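Long-range contacts in GTPase-activating protein skywalker (Drosophila melanogaster, PDB 6R82), which acts as a GTPase-activating protein for Rab35 in synaptic vesicle protein recycling, and is represented here by its TLDc domain: residues Tyr72-Trp77 with Gly96-Phe101; Ile146-Asn151 with Phe174-Leu179. All coordinates share one frame; numbering follows the deposited sequence.

Interaction 1 of 2, residues Tyr72-Trp77 with Gly96-Phe101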
# COMPACT_ATOMS: atom_id res chain seq x y z
N TYR A 72 -2.44 2.28 -3.03
CA TYR A 72 -1.72 3.46 -3.47
C TYR A 72 -1.46 4.32 -2.24
O TYR A 72 -2.39 4.71 -1.54
CB TYR A 72 -2.54 4.20 -4.53
CG TYR A 72 -1.98 5.53 -4.98
CD1 TYR A 72 -0.97 5.59 -5.93
CD2 TYR A 72 -2.46 6.72 -4.46
CE1 TYR A 72 -0.44 6.80 -6.35
CE2 TYR A 72 -1.93 7.95 -4.88
CZ TYR A 72 -0.93 7.97 -5.82
OH TYR A 72 -0.42 9.17 -6.22
N CYS A 73 -0.18 4.62 -1.98
CA CYS A 73 0.22 5.37 -0.79
C CYS A 73 0.69 6.76 -1.19
O CYS A 73 1.65 6.89 -1.96
CB CYS A 73 1.32 4.64 -0.04
SG CYS A 73 0.85 2.93 0.39
N SER A 74 0.07 7.79 -0.61
CA SER A 74 0.35 9.15 -1.04
C SER A 74 1.72 9.67 -0.58
O SER A 74 2.28 10.56 -1.23
CB SER A 74 -0.74 10.08 -0.51
OG SER A 74 -0.79 10.00 0.90
N SER A 75 2.29 9.16 0.52
CA SER A 75 3.39 9.86 1.18
C SER A 75 4.58 8.94 1.40
O SER A 75 4.44 7.71 1.42
CB SER A 75 2.94 10.44 2.53
OG SER A 75 1.71 11.11 2.38
N ARG A 76 5.76 9.53 1.58
CA ARG A 76 6.95 8.71 1.78
C ARG A 76 6.89 8.00 3.13
O ARG A 76 6.43 8.56 4.13
CB ARG A 76 8.23 9.53 1.64
CG ARG A 76 8.17 10.88 2.15
CD ARG A 76 9.36 11.72 1.70
NE ARG A 76 9.16 12.96 2.43
CZ ARG A 76 9.97 13.44 3.37
NH1 ARG A 76 11.11 12.81 3.66
NH2 ARG A 76 9.64 14.57 3.97
N TRP A 77 7.33 6.75 3.14
CA TRP A 77 7.35 6.01 4.40
C TRP A 77 8.34 6.62 5.38
O TRP A 77 8.22 6.39 6.58
CB TRP A 77 7.66 4.53 4.14
CG TRP A 77 6.50 3.78 3.50
CD1 TRP A 77 6.39 3.41 2.20
CD2 TRP A 77 5.30 3.32 4.15
NE1 TRP A 77 5.20 2.76 1.99
CE2 TRP A 77 4.51 2.69 3.17
CE3 TRP A 77 4.82 3.39 5.46
CZ2 TRP A 77 3.26 2.11 3.46
CZ3 TRP A 77 3.57 2.82 5.75
CH2 TRP A 77 2.81 2.18 4.75
N GLY A 96 -5.47 12.11 1.76
CA GLY A 96 -6.68 11.51 1.23
C GLY A 96 -6.60 10.99 -0.19
O GLY A 96 -7.60 10.45 -0.67
N GLU A 97 -5.46 11.14 -0.88
CA GLU A 97 -5.26 10.47 -2.16
C GLU A 97 -4.93 9.00 -2.00
O GLU A 97 -5.04 8.23 -2.97
CB GLU A 97 -4.15 11.18 -2.97
CG GLU A 97 -4.57 12.54 -3.56
CD GLU A 97 -3.60 13.05 -4.65
OE1 GLU A 97 -2.41 13.31 -4.34
OE2 GLU A 97 -4.03 13.20 -5.83
N THR A 98 -4.52 8.58 -0.80
CA THR A 98 -4.27 7.17 -0.52
C THR A 98 -5.56 6.37 -0.73
O THR A 98 -6.64 6.82 -0.36
CB THR A 98 -3.79 7.01 0.94
OG1 THR A 98 -2.56 7.73 1.13
CG2 THR A 98 -3.62 5.55 1.31
N PHE A 99 -5.45 5.18 -1.33
CA PHE A 99 -6.63 4.34 -1.49
C PHE A 99 -6.21 2.88 -1.48
O PHE A 99 -5.06 2.55 -1.80
CB PHE A 99 -7.43 4.66 -2.77
CG PHE A 99 -6.70 4.36 -4.08
CD1 PHE A 99 -6.72 3.08 -4.64
CD2 PHE A 99 -6.06 5.37 -4.78
CE1 PHE A 99 -6.08 2.81 -5.85
CE2 PHE A 99 -5.42 5.12 -6.00
CZ PHE A 99 -5.42 3.83 -6.53
N LEU A 100 -7.15 2.02 -1.11
CA LEU A 100 -6.98 0.57 -1.18
C LEU A 100 -7.58 0.02 -2.47
O LEU A 100 -8.50 0.60 -3.05
CB LEU A 100 -7.65 -0.13 -0.00
CG LEU A 100 -7.42 0.35 1.42
CD1 LEU A 100 -8.56 -0.18 2.28
CD2 LEU A 100 -6.08 -0.17 1.89
N PHE A 101 -7.07 -1.13 -2.88
CA PHE A 101 -7.64 -1.85 -4.00
C PHE A 101 -7.51 -3.34 -3.74
O PHE A 101 -6.69 -3.78 -2.93
CB PHE A 101 -6.95 -1.48 -5.33
CG PHE A 101 -5.52 -1.92 -5.41
CD1 PHE A 101 -5.20 -3.19 -5.86
CD2 PHE A 101 -4.50 -1.07 -5.03
CE1 PHE A 101 -3.87 -3.61 -5.93
CE2 PHE A 101 -3.18 -1.47 -5.10
CZ PHE A 101 -2.86 -2.75 -5.55
O HOH W 1 -0.74 11.05 -4.40

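Interaction 2 of 2, residues Ile146-Asn151 with Phe174-Leu179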
# COMPACT_ATOMS: atom_id res chain seq x y z
N ILE A 146 -4.95 -3.13 5.98
CA ILE A 146 -3.81 -3.98 5.69
C ILE A 146 -2.83 -3.86 6.85
O ILE A 146 -2.54 -2.75 7.30
CB ILE A 146 -3.11 -3.61 4.36
CG1 ILE A 146 -4.09 -3.64 3.20
CG2 ILE A 146 -1.95 -4.55 4.07
CD1 ILE A 146 -3.42 -3.40 1.85
N TRP A 147 -2.33 -5.00 7.33
CA TRP A 147 -1.37 -5.05 8.42
C TRP A 147 -0.38 -6.15 8.10
O TRP A 147 -0.79 -7.23 7.68
CB TRP A 147 -2.06 -5.34 9.77
CG TRP A 147 -1.13 -5.31 10.96
CD1 TRP A 147 -0.93 -4.28 11.82
CD2 TRP A 147 -0.26 -6.37 11.39
NE1 TRP A 147 0.00 -4.63 12.78
CE2 TRP A 147 0.43 -5.91 12.53
CE3 TRP A 147 0.00 -7.67 10.93
CZ2 TRP A 147 1.36 -6.69 13.21
CZ3 TRP A 147 0.93 -8.44 11.60
CH2 TRP A 147 1.60 -7.95 12.73
N MET A 148 0.91 -5.87 8.26
CA MET A 148 1.95 -6.84 7.93
C MET A 148 3.06 -6.77 8.97
O MET A 148 3.33 -5.71 9.53
CB MET A 148 2.52 -6.57 6.53
CG MET A 148 1.57 -6.92 5.38
SD MET A 148 2.38 -6.80 3.76
CE MET A 148 2.50 -5.01 3.63
N ASP A 149 3.70 -7.91 9.22
CA ASP A 149 4.67 -8.00 10.29
C ASP A 149 6.08 -7.65 9.80
O ASP A 149 6.32 -7.42 8.61
CB ASP A 149 4.63 -9.39 10.96
CG ASP A 149 5.17 -10.53 10.07
OD1 ASP A 149 5.98 -10.31 9.14
OD2 ASP A 149 4.79 -11.69 10.35
N GLU A 150 7.02 -7.62 10.75
CA GLU A 150 8.37 -7.14 10.49
C GLU A 150 9.16 -8.05 9.56
O GLU A 150 10.21 -7.64 9.07
CB GLU A 150 9.14 -6.98 11.81
CG GLU A 150 9.51 -8.31 12.47
CD GLU A 150 9.98 -8.14 13.91
OE1 GLU A 150 11.17 -8.40 14.18
OE2 GLU A 150 9.16 -7.75 14.78
N ASN A 151 8.68 -9.27 9.32
CA ASN A 151 9.35 -10.19 8.42
C ASN A 151 8.71 -10.22 7.04
O ASN A 151 9.21 -10.94 6.16
CB ASN A 151 9.36 -11.61 9.01
CG ASN A 151 10.04 -11.66 10.36
OD1 ASN A 151 9.41 -11.99 11.37
ND2 ASN A 151 11.32 -11.31 10.40
N PHE A 174 -3.44 -13.66 6.12
CA PHE A 174 -2.82 -14.13 4.90
C PHE A 174 -1.33 -14.31 5.14
O PHE A 174 -0.76 -13.75 6.08
CB PHE A 174 -3.06 -13.17 3.72
CG PHE A 174 -2.63 -11.74 3.98
CD1 PHE A 174 -1.34 -11.32 3.66
CD2 PHE A 174 -3.51 -10.83 4.53
CE1 PHE A 174 -0.95 -10.00 3.89
CE2 PHE A 174 -3.13 -9.52 4.77
CZ PHE A 174 -1.85 -9.11 4.46
N GLU A 175 -0.72 -15.13 4.29
CA GLU A 175 0.72 -15.22 4.18
C GLU A 175 1.13 -14.62 2.85
O GLU A 175 0.46 -14.83 1.83
CB GLU A 175 1.21 -16.66 4.28
CG GLU A 175 2.66 -16.76 4.71
CD GLU A 175 3.25 -18.13 4.44
OE1 GLU A 175 2.51 -18.99 3.93
OE2 GLU A 175 4.44 -18.33 4.75
N ILE A 176 2.24 -13.88 2.85
CA ILE A 176 2.69 -13.14 1.68
C ILE A 176 3.55 -14.05 0.83
O ILE A 176 4.60 -14.53 1.28
CB ILE A 176 3.45 -11.87 2.09
CG1 ILE A 176 2.49 -10.90 2.77
CG2 ILE A 176 4.13 -11.23 0.88
CD1 ILE A 176 2.92 -10.48 4.16
N ARG A 177 3.12 -14.30 -0.40
CA ARG A 177 3.97 -15.01 -1.35
C ARG A 177 4.99 -14.06 -1.96
O ARG A 177 6.18 -14.37 -2.02
CB ARG A 177 3.13 -15.66 -2.44
CG ARG A 177 3.90 -16.70 -3.23
CD ARG A 177 3.26 -16.98 -4.58
NE ARG A 177 1.84 -17.31 -4.45
CZ ARG A 177 1.15 -17.98 -5.37
NH1 ARG A 177 1.74 -18.40 -6.49
NH2 ARG A 177 -0.14 -18.23 -5.18
N VAL A 178 4.54 -12.89 -2.41
CA VAL A 178 5.45 -11.85 -2.88
C VAL A 178 4.83 -10.49 -2.61
O VAL A 178 3.61 -10.30 -2.71
CB VAL A 178 5.83 -12.05 -4.36
CG1 VAL A 178 4.59 -12.20 -5.21
CG2 VAL A 178 6.70 -10.89 -4.87
N LEU A 179 5.67 -9.56 -2.19
CA LEU A 179 5.28 -8.16 -2.05
C LEU A 179 6.12 -7.33 -3.01
O LEU A 179 7.33 -7.55 -3.13
CB LEU A 179 5.47 -7.68 -0.61
CG LEU A 179 5.15 -6.19 -0.45
CD1 LEU A 179 4.11 -6.00 0.61
CD2 LEU A 179 6.41 -5.44 -0.10

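Interaction 1 of 2, residues Tyr72-Trp77 with Gly96-Phe101
Tyr-72 has more surface buried here than any other residue, with Thr-98 and Phe-99 opposite it where strand 68-73 ends and strand 99-104 begins. Tyr-72 and Phe-99 form an antiparallel hydrogen-bonded pair: Tyr-72 N donates to Phe-99 O at 2.9 Å, nearly along the C=O axis, and Phe-99 N returns a bond to Tyr-72 O in the carbonyl plane. Both side chains rise on the same face of the sheet. Tyr-72 CB sits over the Phe-99 ring, 3.6 Å from its centroid, as a CH-pi contact. The two rings run near parallel, 19° apart, but are slid so far that they barely overlap. At the edge of the Tyr-72 ring, near its plane, Glu-97 O lies 3.3 Å from Tyr-72 CD2, while a water joins Tyr-72 OH to Glu-97 OE1; Glu-97 OE2 forms a salt bridge with Arg-25.

Beyond the strand pair, Thr-98 OG1 lies anti to its carbonyl carbon (chi1 -61°) and accepts from Ser-74 N at 3.2 Å. Ser-74 OG approaches Thr-98 OG1 to 2.9 Å, and Thr-95 O is also hydrogen-bonded to it. A threonine hydroxyl thus carries the polar pairing one step past the last bridge, tying two loops together.

Interaction 2 of 2, residues Ile146-Asn151 with Phe174-Leu179
Met-148 CG lies anti to its own carbonyl carbon (chi1 -71°), the chain then runs extended through chi2, and a bend at chi3 of -72° turns the methyl CE aside. From the other segment, Phe-174 uses the crowded position between backbone N and carbonyl carbon, which brings the end of its ring nearer to strand 146-149. Leu-179 CG stands anti to its backbone N, and CD1 is the branch that reaches the methionine.

Three side chains therefore gather round one thioether. Phe-174 CZ is 4.2 Å from Met-148 CG, which lies at the edge of the ring, near its plane. Ile-176, crossing the methionine at about a right angle, touches Met-148 SD with its CD1 at 3.7 Å. Leu-179 comes in obliquely and shares that sulfur, its CD1 3.7 Å from Met-148 SD and 3.6 Å from Met-148 CE. Within its own strand, Ile-176 CG1 lies in plane at the edge of the Phe-174 ring.

The two strand segments, 146-149 and 174-176, cross at -59° with axes 9.3 Å apart. Strands 146-149 and 173-185 are not paired with each other, but both pair with strand 154-156. The second segment turns a corner at Arg-177, where Arg-177 and Val-178 both face Lys-62 in a classic beta bulge, and Ile-176 and Leu-179 on either side of it both direct their CB toward segment 146-151. The direct contact is apolar, with no hydrogen bond across it: a flexible thioether fitted among an aromatic edge and two branched aliphatic tips.

Overall arrangement
Both contacts belong to the antiparallel sheet of the TLDc domain, and along the chain interaction 1 closes before interaction 2 opens. Their centres lie 18 Å apart, yet their segments touch where Leu-100 CD2 lies 4.2 Å from Ile-146 CD1. Strand 57-63 reaches both: Leu-58 touches Tyr-72 and Phe-101, whereas Ile-61 touches Met-148 and Leu-179. Strand 135-138 is shared as well, with Ile-138 packing on Cys-73 and Leu-100 and Ile-136 on Met-148. In kind they differ, since interaction 1 pairs adjacent strands through backbone bonds and interaction 2 joins crossing strands through side chains. Interaction 1 is the more central, 6 Å from the chain's centre against 11 Å.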